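Local coordinates for protein actibind (Aspergillus niger, PDB 3D3Z) that cleaves RNA as a ribonuclease of the T2 family, probably with little base specificity but a preference for adenylic acid, at residues 35-39 and 40-44; 74-77 and 78-82; 128-132 and 133-137; 162-165 and 166-169. All blocks are in the same frame, centred on the assembly; numbering follows the deposited sequence. Where two conformers were deposited one is given.

Interaction 1 of 4, residues 35-39 and 40-44. With D3Z (1-(5-deoxy-beta-L-xylofuranosyl)pyrimidine-2,4(1H,3H)-dione), chain E; EDO (1,2-ethanediol), chain G; EDO (1,2-ethanediol), chain F.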
loop_
_atom_site.group_PDB
_atom_site.type_symbol
_atom_site.label_atom_id
_atom_site.label_comp_id
_atom_site.label_asym_id
_atom_site.label_seq_id
_atom_site.Cartn_x
_atom_site.Cartn_y
_atom_site.Cartn_z
ATOM N N PHE A 35 -6.708 4.764 0.934
ATOM C CA PHE A 35 -7.755 5.718 0.614
ATOM C C PHE A 35 -8.722 5.935 1.762
ATOM O O PHE A 35 -8.984 5.014 2.487
ATOM C CB PHE A 35 -8.650 5.112 -0.458
ATOM C CG PHE A 35 -8.106 5.220 -1.823
ATOM C CD1 PHE A 35 -7.601 6.414 -2.277
ATOM C CD2 PHE A 35 -8.168 4.140 -2.699
ATOM C CE1 PHE A 35 -7.159 6.528 -3.553
ATOM C CE2 PHE A 35 -7.711 4.270 -3.982
ATOM C CZ PHE A 35 -7.209 5.456 -4.403
ATOM N N TRP A 36 -9.258 7.150 1.845
ATOM C CA TRP A 36 -10.475 7.466 2.595
ATOM C C TRP A 36 -11.574 7.869 1.563
ATOM O O TRP A 36 -11.608 9.015 1.060
ATOM C CB TRP A 36 -10.176 8.584 3.641
ATOM C CG TRP A 36 -11.359 8.902 4.468
ATOM C CD1 TRP A 36 -12.187 10.023 4.381
ATOM C CD2 TRP A 36 -11.889 8.093 5.509
ATOM N NE1 TRP A 36 -13.200 9.919 5.302
ATOM C CE2 TRP A 36 -13.023 8.770 6.031
ATOM C CE3 TRP A 36 -11.501 6.873 6.083
ATOM C CZ2 TRP A 36 -13.783 8.246 7.059
ATOM C CZ3 TRP A 36 -12.267 6.354 7.124
ATOM C CH2 TRP A 36 -13.387 7.045 7.603
ATOM N N ASP A 37 -12.426 6.914 1.183
ATOM C CA ASP A 37 -13.429 7.109 0.162
ATOM C C ASP A 37 -14.739 7.458 0.866
ATOM O O ASP A 37 -15.325 6.621 1.546
ATOM C CB ASP A 37 -13.611 5.841 -0.703
ATOM C CG ASP A 37 -12.420 5.538 -1.628
ATOM O OD1 ASP A 37 -11.584 6.428 -1.910
ATOM O OD2 ASP A 37 -12.326 4.359 -2.100
ATOM N N TYR A 38 -15.166 8.733 0.777
ATOM C CA TYR A 38 -16.404 9.229 1.465
ATOM C C TYR A 38 -17.561 9.575 0.473
ATOM O O TYR A 38 -18.786 9.437 0.789
ATOM C CB TYR A 38 -16.044 10.420 2.398
ATOM C CG TYR A 38 -15.411 11.531 1.634
ATOM C CD1 TYR A 38 -14.011 11.602 1.507
ATOM C CD2 TYR A 38 -16.194 12.433 0.902
ATOM C CE1 TYR A 38 -13.411 12.565 0.713
ATOM C CE2 TYR A 38 -15.597 13.425 0.117
ATOM C CZ TYR A 38 -14.208 13.497 0.048
ATOM O OH TYR A 38 -13.631 14.442 -0.778
ATOM N N ASP A 39 -17.224 9.938 -0.764
ATOM C CA ASP A 39 -18.266 10.213 -1.727
ATOM C C ASP A 39 -17.913 9.752 -3.130
ATOM O O ASP A 39 -17.317 10.507 -3.870
ATOM C CB ASP A 39 -18.629 11.727 -1.738
ATOM C CG ASP A 39 -19.794 12.060 -2.706
ATOM O OD1 ASP A 39 -20.392 11.131 -3.286
ATOM O OD2 ASP A 39 -20.130 13.270 -2.908
ATOM N N PRO A 40 -18.296 8.514 -3.504
ATOM C CA PRO A 40 -19.048 7.538 -2.716
ATOM C C PRO A 40 -18.173 6.873 -1.652
ATOM O O PRO A 40 -16.960 6.704 -1.809
ATOM C CB PRO A 40 -19.495 6.520 -3.771
ATOM C CG PRO A 40 -18.425 6.595 -4.819
ATOM C CD PRO A 40 -17.920 7.976 -4.830
ATOM N N SER A 41 -18.813 6.501 -0.568
ATOM C CA SER A 41 -18.195 5.734 0.497
ATOM C C SER A 41 -18.049 4.203 0.192
ATOM O O SER A 41 -18.875 3.593 -0.497
ATOM C CB SER A 41 -19.024 5.867 1.766
ATOM O OG SER A 41 -19.059 7.178 2.270
ATOM N N ASP A 42 -16.986 3.612 0.722
ATOM C CA ASP A 42 -16.734 2.147 0.636
ATOM C C ASP A 42 -16.040 1.732 1.953
ATOM O O ASP A 42 -15.627 2.626 2.764
ATOM C CB ASP A 42 -15.930 1.783 -0.603
ATOM C CG ASP A 42 -14.561 2.449 -0.615
ATOM O OD1 ASP A 42 -13.955 2.636 0.470
ATOM O OD2 ASP A 42 -14.111 2.852 -1.702
ATOM N N GLY A 43 -15.975 0.428 2.195
ATOM C CA GLY A 43 -15.261 -0.088 3.348
ATOM C C GLY A 43 -16.038 0.156 4.608
ATOM O O GLY A 43 -17.204 0.594 4.561
ATOM N N PRO A 44 -15.450 -0.253 5.749
ATOM C CA PRO A 44 -16.119 0.047 7.007
ATOM C C PRO A 44 -16.142 1.574 7.240
ATOM O O PRO A 44 -15.278 2.305 6.764
ATOM C CB PRO A 44 -15.265 -0.662 8.063
ATOM C CG PRO A 44 -14.280 -1.534 7.322
ATOM C CD PRO A 44 -14.197 -1.009 5.922
HETATM N N1 D3Z E . -9.569 4.379 -7.944
HETATM C C2 D3Z E . -10.254 3.157 -8.093
HETATM N N3 D3Z E . -10.817 2.588 -7.031
HETATM C C4 D3Z E . -10.742 3.133 -5.816
HETATM C C5 D3Z E . -10.075 4.320 -5.664
HETATM C C6 D3Z E . -9.482 4.947 -6.751
HETATM O O2 D3Z E . -10.352 2.596 -9.204
HETATM O O4 D3Z E . -11.272 2.615 -4.811
HETATM C "C1'" D3Z E . -8.938 5.014 -9.073
HETATM C "C2'" D3Z E . -8.650 3.901 -10.060
HETATM O "O2'" D3Z E . -9.486 4.049 -11.222
HETATM C "C3'" D3Z E . -7.156 3.958 -10.327
HETATM C "C4'" D3Z E . -6.607 5.121 -9.520
HETATM O "O3'" D3Z E . -6.526 2.761 -9.902
HETATM O "O4'" D3Z E . -7.680 5.594 -8.683
HETATM C "C5'" D3Z E . -5.396 4.660 -8.719
HETATM C C1 EDO G . -13.417 8.751 -4.255
HETATM O O1 EDO G . -14.451 8.319 -3.368
HETATM C C2 EDO G . -13.941 8.985 -5.673
HETATM O O2 EDO G . -14.750 10.162 -5.657
HETATM C C1 EDO F . -18.298 -2.289 0.150
HETATM O O1 EDO F . -18.067 -0.877 -0.028
HETATM C C2 EDO F . -16.945 -3.002 0.171
HETATM O O2 EDO F . -16.002 -2.358 1.045
HETATM O O HOH W 1 -12.040 4.059 2.018
#
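Between Tyr38 and Ser41 the chain reverses through a type VI turn, built on the cis peptide bond before Pro40, which brings the two CA atoms to 4.0 Å from each other. Proline suits this corner because it accepts the cis form far more readily than other residues. Ser41 OG ties the turn by donating to Tyr38 O at 2.7 Å, arriving from above the carbonyl plane (36° out of it), while the same hydroxyl is bonded to Tyr236 N. Ser41 CA also sends a CA-H...O contact to Asp37 O at 3.2 Å.

Flanking the turn, the carboxylates of Asp37 and Asp42 cross at an angle, their planes 67° apart. Asp42 holds CG between its backbone N and carbonyl carbon (chi1 61°), which swings the group back over Asp37 CB, 3.4 Å from Asp42 OD1. The aromatic Phe35, at the end of strand 29-35, lines the pocket of the bound nucleoside: its CZ lies 3.3 Å from D3Z C6, and its ring stacks on His51, a predicted active-site residue. Asp37 belongs to the same pocket. A water donates to Asp42 OD1 (2.8 Å) and to Phe35 O, and accepts from Asp37 N. Together with the Ser41 hydroxyl, this water braces the loop that carries Asp37 into the pocket.

Interaction 2 of 4, residues 74-77 and 78-82. With NAG (2-acetamido-2-deoxy-beta-D-glucopyranose), chain B; NAG (2-acetamido-2-deoxy-beta-D-glucopyranose), chain C.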
loop_
_atom_site.group_PDB
_atom_site.type_symbol
_atom_site.label_atom_id
_atom_site.label_comp_id
_atom_site.label_asym_id
_atom_site.label_seq_id
_atom_site.Cartn_x
_atom_site.Cartn_y
_atom_site.Cartn_z
ATOM N N ASN A 74 -7.047 -11.219 -15.179
ATOM C CA ASN A 74 -7.799 -12.225 -14.479
ATOM C C ASN A 74 -7.370 -12.457 -13.049
ATOM O O ASN A 74 -7.254 -13.615 -12.597
ATOM C CB ASN A 74 -7.738 -13.553 -15.248
ATOM C CG ASN A 74 -6.302 -14.105 -15.375
ATOM O OD1 ASN A 74 -5.300 -13.409 -15.117
ATOM N ND2 ASN A 74 -6.221 -15.396 -15.702
ATOM N N ILE A 75 -7.151 -11.368 -12.311
ATOM C CA ILE A 75 -6.692 -11.484 -10.923
ATOM C C ILE A 75 -7.574 -12.316 -10.045
ATOM O O ILE A 75 -7.073 -13.139 -9.257
ATOM C CB ILE A 75 -6.477 -10.038 -10.274
ATOM C CG1 ILE A 75 -5.424 -9.208 -11.032
ATOM C CG2 ILE A 75 -6.178 -10.151 -8.779
ATOM C CD1 ILE A 75 -3.995 -9.816 -11.210
ATOM N N THR A 76 -8.895 -12.109 -10.141
ATOM C CA THR A 76 -9.848 -12.824 -9.318
ATOM C C THR A 76 -9.722 -14.366 -9.561
ATOM O O THR A 76 -9.714 -15.185 -8.662
ATOM C CB THR A 76 -11.268 -12.330 -9.661
ATOM O OG1 THR A 76 -11.357 -10.957 -9.264
ATOM C CG2 THR A 76 -12.358 -13.151 -8.921
ATOM N N SER A 77 -9.654 -14.742 -10.823
ATOM C CA SER A 77 -9.409 -16.137 -11.176
ATOM C C SER A 77 -8.069 -16.695 -10.703
ATOM O O SER A 77 -8.009 -17.860 -10.297
ATOM C CB SER A 77 -9.458 -16.283 -12.681
ATOM O OG SER A 77 -10.779 -15.969 -13.101
ATOM N N ILE A 78 -7.024 -15.870 -10.717
ATOM C CA ILE A 78 -5.706 -16.311 -10.255
ATOM C C ILE A 78 -5.791 -16.609 -8.761
ATOM O O ILE A 78 -5.351 -17.673 -8.296
ATOM C CB ILE A 78 -4.636 -15.284 -10.556
ATOM C CG1 ILE A 78 -4.324 -15.238 -12.060
ATOM C CG2 ILE A 78 -3.426 -15.603 -9.782
ATOM C CD1 ILE A 78 -3.558 -14.080 -12.519
ATOM N N LEU A 79 -6.432 -15.713 -8.013
ATOM C CA LEU A 79 -6.570 -15.908 -6.574
ATOM C C LEU A 79 -7.425 -17.131 -6.243
ATOM O O LEU A 79 -7.094 -17.887 -5.325
ATOM C CB LEU A 79 -7.171 -14.671 -5.858
ATOM C CG LEU A 79 -6.264 -13.393 -5.923
ATOM C CD1 LEU A 79 -6.945 -12.141 -5.253
ATOM C CD2 LEU A 79 -4.855 -13.549 -5.376
ATOM N N GLU A 80 -8.522 -17.306 -6.966
ATOM C CA GLU A 80 -9.379 -18.474 -6.771
ATOM C C GLU A 80 -8.662 -19.783 -7.056
ATOM O O GLU A 80 -8.730 -20.693 -6.271
ATOM C CB GLU A 80 -10.599 -18.383 -7.648
ATOM C CG GLU A 80 -11.609 -17.328 -7.122
ATOM C CD GLU A 80 -12.657 -16.888 -8.126
ATOM O OE1 GLU A 80 -12.450 -17.025 -9.373
ATOM O OE2 GLU A 80 -13.695 -16.353 -7.656
ATOM N N ALA A 81 -7.956 -19.844 -8.175
ATOM C CA ALA A 81 -7.149 -21.011 -8.535
ATOM C C ALA A 81 -6.092 -21.365 -7.488
ATOM O O ALA A 81 -5.772 -22.530 -7.298
ATOM C CB ALA A 81 -6.541 -20.804 -9.895
ATOM N N GLN A 82 -5.609 -20.381 -6.733
ATOM C CA GLN A 82 -4.609 -20.597 -5.714
ATOM C C GLN A 82 -5.225 -20.826 -4.359
ATOM O O GLN A 82 -4.502 -20.904 -3.370
ATOM C CB GLN A 82 -3.609 -19.436 -5.692
ATOM C CG GLN A 82 -2.876 -19.291 -6.991
ATOM C CD GLN A 82 -1.985 -18.062 -7.106
ATOM O OE1 GLN A 82 -1.762 -17.334 -6.146
ATOM N NE2 GLN A 82 -1.496 -17.810 -8.309
HETATM C C1 NAG B . -4.919 -15.920 -16.073
HETATM C C2 NAG B . -4.953 -17.469 -16.059
HETATM C C3 NAG B . -3.598 -18.006 -16.502
HETATM C C4 NAG B . -3.151 -17.363 -17.785
HETATM C C5 NAG B . -3.167 -15.831 -17.637
HETATM C C6 NAG B . -2.670 -15.085 -18.874
HETATM C C7 NAG B . -6.416 -18.451 -14.355
HETATM C C8 NAG B . -6.597 -19.079 -13.001
HETATM N N2 NAG B . -5.218 -17.995 -14.734
HETATM O O3 NAG B . -3.640 -19.420 -16.599
HETATM O O4 NAG B . -1.855 -17.871 -18.001
HETATM O O5 NAG B . -4.490 -15.429 -17.316
HETATM O O6 NAG B . -3.408 -15.491 -20.003
HETATM O O7 NAG B . -7.403 -18.352 -15.079
HETATM C C1 NAG C . -5.674 -25.253 -4.806
HETATM C C2 NAG C . -4.215 -25.645 -5.068
HETATM C C3 NAG C . -4.104 -26.685 -6.187
HETATM C C4 NAG C . -5.152 -27.808 -6.049
HETATM C C5 NAG C . -6.532 -27.261 -5.667
HETATM C C6 NAG C . -7.514 -28.375 -5.327
HETATM C C7 NAG C . -2.647 -23.918 -4.359
HETATM C C8 NAG C . -1.594 -22.933 -4.766
HETATM N N2 NAG C . -3.392 -24.467 -5.311
HETATM O O3 NAG C . -2.792 -27.213 -6.156
HETATM O O4 NAG C . -5.290 -28.539 -7.257
HETATM O O5 NAG C . -6.387 -26.452 -4.528
HETATM O O6 NAG C . -7.126 -28.957 -4.097
HETATM O O7 NAG C . -2.821 -24.142 -3.177
HETATM O O HOH W 2 -13.509 -16.355 -11.609
#
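Asn74 to Ala81 are joined first by backbone hydrogen bonds of alpha-helical spacing: Ile78 N reaches Asn74 O at 2.9 Å, Leu79 and Glu80 follow the same pattern, and Ala81 N reaches Ser77 O at 2.9 Å. The apolar contacts lie on the inner face, where Ile75 CG2 runs alongside Leu79 CD1 (4.1 Å). Both residues are buried, Ile75 against helices 104-116 and 134-147 and Leu79 against helix 85-94.

This is the short helix 75-81, with Asn74 at its N-cap and Asn74-Ile75-Thr76 forming an N-glycosylation sequon. The Asn74 side chain makes no capping bond; its ND2 is instead linked covalently to C1 of a NAG (1.5 Å). Asn74 CG sits between the backbone N and the carbonyl carbon (chi1 62°), bringing OD1 to 3.2 Å from the Ile78 methyl CD1. The sugar's acetamido arm extends along the helix, and its methyl C8 rests 3.6 Å from Ala81 CB, a residue small enough to leave it room.

Polar side chains make the remaining contacts. Thr76 lies beside Glu80; its methyl CG2 faces the carboxylate while its OG1 bonds Glu105. A water bridges the next pair, donating to Glu80 OE1 at 2.6 Å and lying 3.1 Å from Ser77 OG.

Interaction 3 of 4, residues 128-132 and 133-137. With NAG (2-acetamido-2-deoxy-beta-D-glucopyranose), chain D; NAG (2-acetamido-2-deoxy-beta-D-glucopyranose), chain C.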
loop_
_atom_site.group_PDB
_atom_site.type_symbol
_atom_site.label_atom_id
_atom_site.label_comp_id
_atom_site.label_asym_id
_atom_site.label_seq_id
_atom_site.Cartn_x
_atom_site.Cartn_y
_atom_site.Cartn_z
ATOM N N THR A 128 11.441 -21.000 -5.220
ATOM C CA THR A 128 11.627 -22.455 -5.343
ATOM C C THR A 128 10.313 -23.120 -5.699
ATOM O O THR A 128 9.269 -22.773 -5.165
ATOM C CB THR A 128 12.142 -23.067 -4.060
ATOM O OG1 THR A 128 13.385 -22.437 -3.749
ATOM C CG2 THR A 128 12.345 -24.573 -4.230
ATOM N N ASP A 129 10.360 -24.061 -6.643
ATOM C CA ASP A 129 9.166 -24.760 -7.048
ATOM C C ASP A 129 8.071 -23.735 -7.386
ATOM O O ASP A 129 6.942 -23.859 -6.940
ATOM C CB ASP A 129 8.695 -25.706 -5.929
ATOM C CG ASP A 129 9.661 -26.873 -5.701
ATOM O OD1 ASP A 129 10.676 -26.945 -6.425
ATOM O OD2 ASP A 129 9.419 -27.651 -4.772
ATOM N N TYR A 130 8.437 -22.759 -8.212
ATOM C CA TYR A 130 7.514 -21.720 -8.700
ATOM C C TYR A 130 6.377 -22.398 -9.424
ATOM O O TYR A 130 6.613 -23.323 -10.200
ATOM C CB TYR A 130 8.215 -20.811 -9.701
ATOM C CG TYR A 130 7.291 -19.780 -10.329
ATOM C CD1 TYR A 130 6.869 -18.661 -9.595
ATOM C CD2 TYR A 130 6.853 -19.893 -11.667
ATOM C CE1 TYR A 130 6.041 -17.689 -10.174
ATOM C CE2 TYR A 130 6.036 -18.919 -12.250
ATOM C CZ TYR A 130 5.624 -17.820 -11.491
ATOM O OH TYR A 130 4.773 -16.903 -12.080
ATOM N N TYR A 131 5.149 -21.951 -9.185
ATOM C CA TYR A 131 4.038 -22.299 -10.082
ATOM C C TYR A 131 3.452 -21.045 -10.751
ATOM O O TYR A 131 3.508 -19.970 -10.196
ATOM C CB TYR A 131 2.954 -23.097 -9.344
ATOM C CG TYR A 131 2.209 -22.343 -8.284
ATOM C CD1 TYR A 131 1.160 -21.469 -8.624
ATOM C CD2 TYR A 131 2.529 -22.484 -6.942
ATOM C CE1 TYR A 131 0.482 -20.742 -7.647
ATOM C CE2 TYR A 131 1.864 -21.792 -5.994
ATOM C CZ TYR A 131 0.859 -20.906 -6.344
ATOM O OH TYR A 131 0.192 -20.233 -5.379
ATOM N N ALA A 132 2.936 -21.197 -11.963
ATOM C CA ALA A 132 2.396 -20.083 -12.746
ATOM C C ALA A 132 1.570 -19.059 -11.894
ATOM O O ALA A 132 0.562 -19.420 -11.234
ATOM C CB ALA A 132 1.546 -20.609 -13.903
ATOM N N GLN A 133 2.025 -17.808 -11.910
ATOM C CA GLN A 133 1.373 -16.653 -11.223
ATOM C C GLN A 133 1.370 -16.726 -9.703
ATOM O O GLN A 133 0.565 -15.985 -9.026
ATOM C CB GLN A 133 -0.055 -16.421 -11.743
ATOM C CG GLN A 133 -0.192 -15.954 -13.204
ATOM C CD GLN A 133 -0.069 -17.051 -14.255
ATOM O OE1 GLN A 133 -0.665 -18.107 -14.126
ATOM N NE2 GLN A 133 0.752 -16.820 -15.256
ATOM N N GLU A 134 2.281 -17.552 -9.147
ATOM C CA GLU A 134 2.393 -17.659 -7.697
ATOM C C GLU A 134 2.675 -16.277 -7.108
ATOM O O GLU A 134 2.114 -15.929 -6.057
ATOM C CB GLU A 134 3.508 -18.613 -7.215
ATOM C CG GLU A 134 3.594 -18.732 -5.734
ATOM C CD GLU A 134 4.584 -19.814 -5.284
ATOM O OE1 GLU A 134 5.269 -20.418 -6.170
ATOM O OE2 GLU A 134 4.661 -19.987 -4.050
ATOM N N GLU A 135 3.553 -15.526 -7.771
ATOM C CA GLU A 135 3.953 -14.198 -7.263
ATOM C C GLU A 135 2.844 -13.122 -7.260
ATOM O O GLU A 135 2.922 -12.155 -6.488
ATOM C CB GLU A 135 5.216 -13.689 -7.961
ATOM C CG GLU A 135 5.101 -12.932 -9.325
ATOM C CD GLU A 135 4.676 -13.777 -10.486
ATOM O OE1 GLU A 135 4.296 -14.969 -10.263
ATOM O OE2 GLU A 135 4.756 -13.277 -11.652
ATOM N N VAL A 136 1.841 -13.310 -8.123
ATOM C CA VAL A 136 0.659 -12.449 -8.178
ATOM C C VAL A 136 -0.123 -12.607 -6.882
ATOM O O VAL A 136 -0.394 -11.643 -6.225
ATOM C CB VAL A 136 -0.181 -12.722 -9.437
ATOM C CG1 VAL A 136 -1.464 -11.821 -9.489
ATOM C CG2 VAL A 136 0.656 -12.460 -10.624
ATOM N N GLY A 137 -0.451 -13.833 -6.500
ATOM C CA GLY A 137 -1.168 -14.047 -5.255
ATOM C C GLY A 137 -0.388 -13.628 -4.019
ATOM O O GLY A 137 -0.977 -13.074 -3.060
HETATM C C1 NAG D . -1.709 -18.434 -19.323
HETATM C C2 NAG D . -0.262 -18.797 -19.589
HETATM C C3 NAG D . -0.100 -19.484 -20.949
HETATM C C4 NAG D . -1.098 -20.629 -21.087
HETATM C C5 NAG D . -2.476 -20.038 -20.818
HETATM C C6 NAG D . -3.622 -21.026 -21.002
HETATM C C7 NAG D . 1.385 -17.362 -18.523
HETATM C C8 NAG D . 2.226 -16.149 -18.684
HETATM N N2 NAG D . 0.523 -17.589 -19.526
HETATM O O3 NAG D . 1.231 -19.942 -21.124
HETATM O O4 NAG D . -1.036 -21.202 -22.389
HETATM O O5 NAG D . -2.466 -19.608 -19.469
HETATM O O6 NAG D . -3.426 -22.034 -20.038
HETATM O O7 NAG D . 1.511 -18.082 -17.521
HETATM C C1 NAG C . -5.674 -25.253 -4.806
HETATM C C2 NAG C . -4.215 -25.645 -5.068
HETATM C C3 NAG C . -4.104 -26.685 -6.187
HETATM C C4 NAG C . -5.152 -27.808 -6.049
HETATM C C5 NAG C . -6.532 -27.261 -5.667
HETATM C C6 NAG C . -7.514 -28.375 -5.327
HETATM C C7 NAG C . -2.647 -23.918 -4.359
HETATM C C8 NAG C . -1.594 -22.933 -4.766
HETATM N N2 NAG C . -3.392 -24.467 -5.311
HETATM O O3 NAG C . -2.792 -27.213 -6.156
HETATM O O4 NAG C . -5.290 -28.539 -7.257
HETATM O O5 NAG C . -6.387 -26.452 -4.528
HETATM O O6 NAG C . -7.126 -28.957 -4.097
HETATM O O7 NAG C . -2.821 -24.142 -3.177
HETATM O O HOH W 3 5.885 -22.662 -4.708
HETATM O O HOH W 4 3.417 -14.524 -13.482
#
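Tyr130 OH donates to Glu135 OE1 at 2.7 Å, meeting the carboxylate on its syn side, 26° out of its plane, and accepts a bond from Gln133 N at 2.9 Å. One phenol grips both the first turn of helix 134-147 and the backbone that enters it. The entry is a type II beta turn from Tyr131 to Glu134, with Gln133 at the N-cap and in the left-handed conformation usual at the third position of such a turn, a place more often held by glycine; Glu134 N closes it on Tyr131 O (2.9 Å).

The Tyr130 ring reaches across because CG stands opposite the backbone N (chi1 175°), and tyrosine suits the place by offering a long rigid arm with a hydroxyl that both gives and takes. A water donates to this hydroxyl and to Glu135 OE2 (2.6 Å), and the same carboxylate forms a salt bridge with Arg70, which would tend to keep it charged. The Gln133 side chain leads away from the turn, its NE2 bonded to Tyr72 OH and donating to O7 of the second sugar of the Asn74 glycan at 2.7 Å.

Packing follows: Glu134 extends over one face of the Tyr131 ring, CB 3.6 Å from the centroid in a CH-pi contact, and the carboxylate lies stacked, its plane within 10° of the ring. That path brings Glu134 OE1 back to Tyr131 N for a weak bond. At the outer end of the Tyr131 ring, the OH lies 3.3 Å from the acetamido methyl C8 of a NAG near Asn83.

Interaction 4 of 4, residues 162-165 and 166-169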
loop_
_atom_site.group_PDB
_atom_site.type_symbol
_atom_site.label_atom_id
_atom_site.label_comp_id
_atom_site.label_asym_id
_atom_site.label_seq_id
_atom_site.Cartn_x
_atom_site.Cartn_y
_atom_site.Cartn_z
ATOM N N THR A 162 -11.257 12.281 14.410
ATOM C CA THR A 162 -12.282 11.381 13.908
ATOM C C THR A 162 -13.130 12.090 12.842
ATOM O O THR A 162 -13.214 13.342 12.788
ATOM C CB THR A 162 -13.149 10.831 15.060
ATOM O OG1 THR A 162 -13.840 11.904 15.708
ATOM C CG2 THR A 162 -12.290 10.094 16.072
ATOM N N PRO A 163 -13.723 11.310 11.918
ATOM C CA PRO A 163 -14.512 11.990 10.912
ATOM C C PRO A 163 -15.630 12.847 11.520
ATOM O O PRO A 163 -16.240 12.456 12.509
ATOM C CB PRO A 163 -15.091 10.825 10.069
ATOM C CG PRO A 163 -14.121 9.696 10.263
ATOM C CD PRO A 163 -13.681 9.842 11.704
ATOM N N SER A 164 -15.870 14.008 10.916
ATOM C CA SER A 164 -16.846 15.002 11.435
ATOM C C SER A 164 -17.438 15.862 10.316
ATOM O O SER A 164 -16.724 16.288 9.406
ATOM C CB SER A 164 -16.173 15.910 12.490
ATOM O OG SER A 164 -17.052 16.917 12.983
ATOM N N GLU A 165 -18.739 16.132 10.403
ATOM C CA GLU A 165 -19.381 17.068 9.488
ATOM C C GLU A 165 -18.893 18.502 9.739
ATOM O O GLU A 165 -18.810 19.292 8.797
ATOM C CB GLU A 165 -20.904 17.029 9.654
ATOM C CG GLU A 165 -21.571 15.649 9.547
ATOM C CD GLU A 165 -21.456 15.006 8.160
ATOM O OE1 GLU A 165 -20.906 15.642 7.219
ATOM O OE2 GLU A 165 -21.915 13.835 8.024
ATOM N N ASP A 166 -18.513 18.816 10.976
ATOM C CA ASP A 166 -18.221 20.209 11.376
ATOM C C ASP A 166 -16.777 20.481 11.764
ATOM O O ASP A 166 -16.236 21.538 11.445
ATOM C CB ASP A 166 -19.137 20.591 12.542
ATOM C CG ASP A 166 -20.578 20.276 12.250
ATOM O OD1 ASP A 166 -21.108 20.842 11.256
ATOM O OD2 ASP A 166 -21.163 19.427 12.970
ATOM N N ALA A 167 -16.159 19.550 12.482
ATOM C CA ALA A 167 -14.774 19.723 12.906
ATOM C C ALA A 167 -13.831 19.791 11.718
ATOM O O ALA A 167 -14.110 19.234 10.647
ATOM C CB ALA A 167 -14.381 18.606 13.866
ATOM N N THR A 168 -12.761 20.551 11.874
ATOM C CA THR A 168 -11.686 20.570 10.896
ATOM C C THR A 168 -10.395 20.367 11.630
ATOM O O THR A 168 -10.337 20.484 12.855
ATOM C CB THR A 168 -11.597 21.864 10.041
ATOM O OG1 THR A 168 -11.244 22.982 10.876
ATOM C CG2 THR A 168 -12.894 22.126 9.269
ATOM N N TYR A 169 -9.349 20.054 10.887
ATOM C CA TYR A 169 -8.135 19.543 11.497
ATOM C C TYR A 169 -6.901 20.167 10.908
ATOM O O TYR A 169 -6.912 20.704 9.787
ATOM C CB TYR A 169 -8.072 17.989 11.399
ATOM C CG TYR A 169 -9.177 17.263 12.120
ATOM C CD1 TYR A 169 -9.143 17.104 13.494
ATOM C CD2 TYR A 169 -10.274 16.723 11.419
ATOM C CE1 TYR A 169 -10.162 16.455 14.155
ATOM C CE2 TYR A 169 -11.301 16.066 12.081
ATOM C CZ TYR A 169 -11.232 15.931 13.442
ATOM O OH TYR A 169 -12.222 15.264 14.122
HETATM O O HOH W 5 -14.253 16.793 9.468
#
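Tyr169 reaches back across the loop to the backbone of Thr162. From CB, CG lies beside the backbone N and opposite the carbonyl carbon (chi1 -62°), and the ring advances until CE2 comes within 3.4 Å of Thr162 O and CZ within 3.3 Å. At the tip, OH donates to that carbonyl oxygen at a short 2.5 Å. The approach is in the carbonyl plane, on a lone pair, with a C=O...donor angle of 135°, and the oxygen also lies at the ring's edge. Tyrosine suits the position because its rigid ring spans the loop and ends in a donor.

In one of its two modelled conformers, Ser164 places OG opposite its backbone N (chi1 178°), where it accepts from Ala167 N at 2.8 Å and from Asp166 N at 3.1 Å. The small methyl of Ala167 fits beside it, CB 3.3 Å from Ser164 OG. A water lies between the two arms of the loop, 2.7 Å from Ala167 O. With a serine oxygen accepting from the amide two residues on, this conformer has the form of an ST turn, in the surface loop between helices 152-158 and 171-179.

The four contacts follow one another along the chain and gather in two pairs. Interactions 2 and 3, with centres about 12 Å apart, join helix 75-81 to the start of helix 134-147: Gln82 NE2 lies 2.8 Å from Gln133 O in a probable hydrogen bond, Ile75 packs on Val136, and N-linked sugars run past both. Interactions 1 and 4, about 15 Å apart, meet where Trp36 packs on Pro163, linking the loop after strand 29-35 to the one before helix 171-179. About 45 Å separates the centres of interactions 3 and 4, on opposite sides of the chain's centre. Only interaction 1 holds residues of the nucleoside pocket; interactions 2 and 3 lie where helix ends meet N-linked sugars.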